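Local coordinates for Galactose/lactose metabolism regulatory protein GAL80 (Saccharomyces cerevisiae, PDB 3BTV) that represses the yeast galactose and lactose metabolic genes by binding the activator GAL4 and blocking its transcriptional activation when no inducing sugar is present, at residues Ser158-Arg163 with Glu354-Arg359; Leu306-Asp311 with Ser318-Tyr323. The protein carries 1 engineered substitution. One frame throughout, in Å; residues are numbered along the deposited sequence.

Contact 1. Residues Ser158-Arg163 with Glu354-Arg359; sequences SPYILR and EVYHLR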
loop_
_atom_site.group_PDB
_atom_site.type_symbol
_atom_site.label_atom_id
_atom_site.label_comp_id
_atom_site.label_asym_id
_atom_site.label_seq_id
_atom_site.Cartn_x
_atom_site.Cartn_y
_atom_site.Cartn_z
ATOM N N SER B 158 5.876 -12.414 -20.619
ATOM C CA SER B 158 6.808 -13.008 -19.665
ATOM C C SER B 158 6.332 -14.402 -19.255
ATOM O O SER B 158 5.135 -14.634 -19.093
ATOM C CB SER B 158 6.935 -12.137 -18.419
ATOM O OG SER B 158 7.442 -12.892 -17.323
ATOM N N PRO B 159 7.273 -15.335 -19.076
ATOM C CA PRO B 159 6.871 -16.689 -18.685
ATOM C C PRO B 159 6.302 -16.666 -17.269
ATOM O O PRO B 159 5.413 -17.446 -16.943
ATOM C CB PRO B 159 8.191 -17.479 -18.721
ATOM C CG PRO B 159 9.147 -16.622 -19.514
ATOM C CD PRO B 159 8.729 -15.211 -19.247
ATOM N N TYR B 160 6.821 -15.779 -16.432
ATOM C CA TYR B 160 6.297 -15.627 -15.071
ATOM C C TYR B 160 4.862 -15.113 -15.035
ATOM O O TYR B 160 4.018 -15.627 -14.291
ATOM C CB TYR B 160 7.197 -14.702 -14.269
ATOM C CG TYR B 160 8.616 -15.222 -14.176
ATOM C CD1 TYR B 160 9.641 -14.674 -14.946
ATOM C CD2 TYR B 160 8.928 -16.270 -13.322
ATOM C CE1 TYR B 160 10.954 -15.163 -14.856
ATOM C CE2 TYR B 160 10.229 -16.768 -13.227
ATOM C CZ TYR B 160 11.233 -16.222 -13.998
ATOM O OH TYR B 160 12.518 -16.720 -13.885
ATOM N N ILE B 161 4.592 -14.092 -15.837
ATOM C CA ILE B 161 3.252 -13.535 -15.925
ATOM C C ILE B 161 2.261 -14.577 -16.431
ATOM O O ILE B 161 1.196 -14.756 -15.851
ATOM C CB ILE B 161 3.219 -12.309 -16.875
ATOM C CG1 ILE B 161 4.227 -11.259 -16.417
ATOM C CG2 ILE B 161 1.833 -11.705 -16.937
ATOM C CD1 ILE B 161 4.138 -10.935 -14.965
ATOM N N LEU B 162 2.615 -15.274 -17.509
ATOM C CA LEU B 162 1.700 -16.260 -18.080
ATOM C C LEU B 162 1.429 -17.410 -17.104
ATOM O O LEU B 162 0.299 -17.863 -16.982
ATOM C CB LEU B 162 2.241 -16.787 -19.412
ATOM C CG LEU B 162 2.197 -15.713 -20.503
ATOM C CD1 LEU B 162 2.975 -16.164 -21.720
ATOM C CD2 LEU B 162 0.746 -15.399 -20.854
ATOM N N ARG B 163 2.464 -17.873 -16.402
ATOM C CA ARG B 163 2.276 -18.914 -15.383
ATOM C C ARG B 163 1.336 -18.414 -14.275
ATOM O O ARG B 163 0.404 -19.110 -13.877
ATOM C CB ARG B 163 3.616 -19.356 -14.778
ATOM C CG ARG B 163 4.400 -20.360 -15.631
ATOM C CD ARG B 163 4.115 -21.815 -15.232
ATOM N NE ARG B 163 5.025 -22.764 -15.885
ATOM C CZ ARG B 163 5.175 -24.041 -15.531
ATOM N NH1 ARG B 163 4.481 -24.543 -14.517
ATOM N NH2 ARG B 163 6.026 -24.820 -16.189
ATOM N N GLU B 354 6.040 -23.368 -3.443
ATOM C CA GLU B 354 6.585 -23.708 -4.761
ATOM C C GLU B 354 7.224 -22.478 -5.353
ATOM O O GLU B 354 6.645 -21.393 -5.311
ATOM C CB GLU B 354 5.481 -24.213 -5.698
ATOM C CG GLU B 354 4.382 -24.971 -4.968
ATOM C CD GLU B 354 3.277 -25.450 -5.886
ATOM O OE1 GLU B 354 2.136 -24.973 -5.728
ATOM O OE2 GLU B 354 3.548 -26.299 -6.757
ATOM N N VAL B 355 8.413 -22.651 -5.911
ATOM C CA VAL B 355 9.123 -21.556 -6.553
ATOM C C VAL B 355 9.316 -21.870 -8.017
ATOM O O VAL B 355 9.772 -22.959 -8.370
ATOM C CB VAL B 355 10.518 -21.367 -5.944
ATOM C CG1 VAL B 355 11.203 -20.146 -6.561
ATOM C CG2 VAL B 355 10.405 -21.212 -4.450
ATOM N N TYR B 356 8.976 -20.913 -8.867
ATOM C CA TYR B 356 9.187 -21.049 -10.296
ATOM C C TYR B 356 10.207 -20.005 -10.710
ATOM O O TYR B 356 9.975 -18.802 -10.567
ATOM C CB TYR B 356 7.854 -20.895 -11.041
ATOM C CG TYR B 356 7.963 -20.921 -12.559
ATOM C CD1 TYR B 356 8.225 -22.098 -13.241
ATOM C CD2 TYR B 356 7.767 -19.767 -13.311
ATOM C CE1 TYR B 356 8.302 -22.124 -14.627
ATOM C CE2 TYR B 356 7.846 -19.782 -14.703
ATOM C CZ TYR B 356 8.112 -20.965 -15.351
ATOM O OH TYR B 356 8.189 -20.991 -16.723
ATOM N N HIS B 357 11.365 -20.459 -11.173
ATOM C CA HIS B 357 12.446 -19.533 -11.482
ATOM C C HIS B 357 13.326 -20.062 -12.593
ATOM O O HIS B 357 13.980 -21.088 -12.424
ATOM C CB HIS B 357 13.302 -19.243 -10.239
ATOM C CG HIS B 357 14.494 -18.378 -10.517
ATOM N ND1 HIS B 357 14.382 -17.066 -10.927
ATOM C CD2 HIS B 357 15.822 -18.633 -10.450
ATOM C CE1 HIS B 357 15.586 -16.552 -11.099
ATOM N NE2 HIS B 357 16.480 -17.482 -10.811
ATOM N N LEU B 358 13.330 -19.356 -13.723
ATOM C CA LEU B 358 14.174 -19.709 -14.858
ATOM C C LEU B 358 15.491 -18.958 -14.747
ATOM O O LEU B 358 15.584 -17.772 -15.066
ATOM C CB LEU B 358 13.485 -19.356 -16.171
ATOM C CG LEU B 358 12.027 -19.774 -16.349
ATOM C CD1 LEU B 358 11.425 -19.070 -17.555
ATOM C CD2 LEU B 358 11.911 -21.287 -16.497
ATOM N N ARG B 359 16.512 -19.657 -14.280
ATOM C CA ARG B 359 17.831 -19.069 -14.121
ATOM C C ARG B 359 18.427 -18.784 -15.491
ATOM O O ARG B 359 18.267 -19.572 -16.428
ATOM C CB ARG B 359 18.725 -20.024 -13.335
ATOM C CG ARG B 359 17.915 -21.053 -12.567
ATOM C CD ARG B 359 18.598 -21.508 -11.297
ATOM N NE ARG B 359 17.667 -22.253 -10.454
ATOM C CZ ARG B 359 17.992 -22.837 -9.307
ATOM N NH1 ARG B 359 19.235 -22.772 -8.848
ATOM N NH2 ARG B 359 17.071 -23.491 -8.618
HETATM O O HOH W 1 14.359 -14.792 -14.535
#

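Contact 2. Residues Leu306-Asp311 with Ser318-Tyr323; sequences LKLEGD and SNLVLY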
loop_
_atom_site.group_PDB
_atom_site.type_symbol
_atom_site.label_atom_id
_atom_site.label_comp_id
_atom_site.label_asym_id
_atom_site.label_seq_id
_atom_site.Cartn_x
_atom_site.Cartn_y
_atom_site.Cartn_z
ATOM N N LEU B 306 0.121 -15.905 -3.995
ATOM C CA LEU B 306 1.031 -15.895 -5.130
ATOM C C LEU B 306 1.856 -14.623 -5.002
ATOM O O LEU B 306 1.319 -13.571 -4.701
ATOM C CB LEU B 306 0.197 -15.860 -6.409
ATOM C CG LEU B 306 0.819 -15.898 -7.787
ATOM C CD1 LEU B 306 -0.236 -16.397 -8.766
ATOM C CD2 LEU B 306 1.242 -14.503 -8.142
ATOM N N LYS B 307 3.148 -14.726 -5.231
ATOM C CA LYS B 307 4.034 -13.569 -5.204
ATOM C C LYS B 307 4.996 -13.563 -6.403
ATOM O O LYS B 307 5.667 -14.566 -6.709
ATOM C CB LYS B 307 4.827 -13.539 -3.897
ATOM C CG LYS B 307 5.861 -12.412 -3.841
ATOM C CD LYS B 307 7.031 -12.783 -2.918
ATOM C CE LYS B 307 6.638 -12.686 -1.450
ATOM N NZ LYS B 307 6.207 -11.289 -1.099
ATOM N N LEU B 308 5.035 -12.443 -7.111
ATOM C CA LEU B 308 6.009 -12.254 -8.190
ATOM C C LEU B 308 7.006 -11.216 -7.721
ATOM O O LEU B 308 6.609 -10.185 -7.194
ATOM C CB LEU B 308 5.314 -11.740 -9.453
ATOM C CG LEU B 308 4.375 -12.702 -10.180
ATOM C CD1 LEU B 308 3.067 -12.009 -10.551
ATOM C CD2 LEU B 308 5.043 -13.290 -11.410
ATOM N N GLU B 309 8.297 -11.475 -7.898
ATOM C CA GLU B 309 9.308 -10.487 -7.518
ATOM C C GLU B 309 10.320 -10.300 -8.614
ATOM O O GLU B 309 10.472 -11.162 -9.480
ATOM C CB GLU B 309 10.106 -10.914 -6.296
ATOM C CG GLU B 309 9.360 -11.458 -5.127
ATOM C CD GLU B 309 10.326 -12.124 -4.162
ATOM O OE1 GLU B 309 11.187 -12.907 -4.638
ATOM O OE2 GLU B 309 10.246 -11.848 -2.944
ATOM N N GLY B 310 11.053 -9.193 -8.539
ATOM C CA GLY B 310 12.180 -8.988 -9.432
ATOM C C GLY B 310 13.135 -7.905 -8.978
ATOM O O GLY B 310 12.849 -7.164 -8.035
ATOM N N ASP B 311 14.299 -7.880 -9.623
ATOM C CA ASP B 311 15.182 -6.719 -9.717
ATOM C C ASP B 311 15.387 -6.702 -11.222
ATOM O O ASP B 311 16.498 -6.852 -11.730
ATOM C CB ASP B 311 16.498 -6.970 -8.978
ATOM C CG ASP B 311 16.313 -7.093 -7.469
ATOM O OD1 ASP B 311 15.163 -6.978 -7.002
ATOM O OD2 ASP B 311 17.313 -7.300 -6.746
ATOM N N SER B 318 11.283 -11.780 -12.205
ATOM C CA SER B 318 12.316 -12.793 -12.292
ATOM C C SER B 318 12.046 -13.967 -11.347
ATOM O O SER B 318 12.825 -14.909 -11.287
ATOM C CB SER B 318 13.683 -12.177 -11.999
ATOM O OG SER B 318 13.781 -11.800 -10.639
ATOM N N ASN B 319 10.940 -13.912 -10.616
ATOM C CA ASN B 319 10.612 -14.978 -9.677
ATOM C C ASN B 319 9.111 -15.073 -9.389
ATOM O O ASN B 319 8.456 -14.056 -9.170
ATOM C CB ASN B 319 11.379 -14.759 -8.377
ATOM C CG ASN B 319 11.493 -16.015 -7.555
ATOM O OD1 ASN B 319 11.724 -17.100 -8.086
ATOM N ND2 ASN B 319 11.347 -15.876 -6.247
ATOM N N LEU B 320 8.573 -16.293 -9.404
ATOM C CA LEU B 320 7.177 -16.555 -9.017
ATOM C C LEU B 320 7.099 -17.603 -7.900
ATOM O O LEU B 320 7.658 -18.709 -8.005
ATOM C CB LEU B 320 6.343 -17.014 -10.219
ATOM C CG LEU B 320 4.924 -17.555 -9.951
ATOM C CD1 LEU B 320 3.998 -16.477 -9.413
ATOM C CD2 LEU B 320 4.346 -18.131 -11.221
ATOM N N VAL B 321 6.403 -17.248 -6.833
ATOM C CA VAL B 321 6.263 -18.119 -5.675
ATOM C C VAL B 321 4.795 -18.336 -5.310
ATOM O O VAL B 321 4.012 -17.389 -5.266
ATOM C CB VAL B 321 6.976 -17.522 -4.448
ATOM C CG1 VAL B 321 7.013 -18.540 -3.325
ATOM C CG2 VAL B 321 8.411 -17.093 -4.804
ATOM N N LEU B 322 4.442 -19.583 -5.021
ATOM C CA LEU B 322 3.109 -19.944 -4.562
ATOM C C LEU B 322 3.201 -20.593 -3.206
ATOM O O LEU B 322 4.041 -21.479 -2.989
ATOM C CB LEU B 322 2.469 -20.949 -5.515
ATOM C CG LEU B 322 1.816 -20.410 -6.774
ATOM C CD1 LEU B 322 1.578 -21.577 -7.698
ATOM C CD2 LEU B 322 0.508 -19.713 -6.410
ATOM N N TYR B 323 2.291 -20.197 -2.321
ATOM C CA TYR B 323 2.313 -20.629 -0.925
ATOM C C TYR B 323 0.957 -21.140 -0.517
ATOM O O TYR B 323 -0.062 -20.464 -0.728
ATOM C CB TYR B 323 2.591 -19.470 0.021
ATOM C CG TYR B 323 3.746 -18.566 -0.289
ATOM C CD1 TYR B 323 4.951 -18.709 0.384
ATOM C CD2 TYR B 323 3.612 -17.516 -1.188
ATOM C CE1 TYR B 323 6.007 -17.861 0.146
ATOM C CE2 TYR B 323 4.659 -16.648 -1.423
ATOM C CZ TYR B 323 5.858 -16.832 -0.756
ATOM O OH TYR B 323 6.927 -15.998 -0.995
#

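Contact 1. Residues Ser158-Arg163 with Glu354-Arg359
Y160, in the first turn of helix 159-169, sends its ring past the end of strand 352-356. Its CG stands anti to the carbonyl carbon (chi1 -59°), and the ring reaches far enough for OH to accept a hydrogen bond from L358 N at 2.8 Å. A water lies 2.7 Å from the same Y160 OH and donates to L358 O. Along the way the ring edge meets the backbone: Y356 O lies near its plane, 3.4 Å from Y160 CE2.

Y356 points back at the helix, CG anti to its backbone N. Its ring crosses that of Y160 obliquely, CD2 to CD2, with planes 69° apart. R163 chi1 (-81°) sets CG over one face of the Y356 ring, 4.0 Å from the centroid, a CH-pi contact. The bend at chi2 then carries CD and the guanidinium past the ring, so that Y356 CE1 lies over one guanidinium face, offset toward the rim. P159 CB completes the contact against L358 CD1 at 3.8 Å.

The chemistry is thus mostly apolar and aromatic, with one direct hydrogen bond: a buried tyrosine hydroxyl ties the backbone just beyond an outermost strand of this chain's sheet to the start of the helix packed on it.

Contact 2. Residues Leu306-Asp311 with Ser318-Tyr323
Strands 305-310 and 319-324 form an antiparallel hairpin whose two faces differ in chemistry. The register rests on main-chain bonds: K307 and V321 are a hydrogen-bonded pair, each N reaching the other's O at 2.8 Å in the carbonyl plane, and E309 N donates to N319 O. At the turn end E309 O accepts from S318 N at 2.9 Å, nearly straight at 170°, and weakly from N319 N; two residues facing one make a classic beta bulge.

One face carries L306, L308, L320 and L322. L320, with CG anti to its backbone N (chi1 170°), turns CD1 diagonally across the strands to lie 3.6 Å from both L306 CG and L306 CD2. L308 runs alongside L320 with CG and CD2 against that same CD1. L322 lies side by side with L306, pointing the same way, with CD2 3.9 Å from L306 CB. An alanine in place of L306 removes the CG and CD2 that meet L320 CD1 and would probably loosen the packing against A164 of helix 159-169.

The other face is mixed: K307, E309 and N319 share it with V321. E309 and N319 point the same way, their carboxylate and amide planes 43° apart, and N319 ND2 donates weakly to E309 OE1 at 3.4 Å. K307 CB meets the edge of the Y323 ring, while its bent chain brings CE to 3.4 Å from Y323 OH and carries NZ on to a salt bridge with D298. V321 CG1 lies over the rim of one face of that ring.

The hairpin therefore has one leucine face, packed against helix 159-169, and one mixed face, where K307 is bound to D298 of strand 295-301 while E309 OE1 has weak partners in N319 and K293.

In the fold
The centres of the two contacts lie 8 Å apart, on the same side of the chain's centre. Both involve one end of a mixed sheet, in which 352-356 is an outermost strand within this chain, followed inward by 319-324 and 305-310. Along the chain, the segments of contact 2 fall between those of contact 1. The contacts join directly: Y356 N lies 2.7 Å from L320 O and H357 ND1 2.7 Å from S318 O, both probable hydrogen bonds. Helix 159-169 spans them, since Y160 also touches L308 and R163 also touches L320. Strands distant in sequence from this helix thus build one sheet margin against it, in the C-terminal part of GAL80, apart from the Rossmann-type parallel sheet.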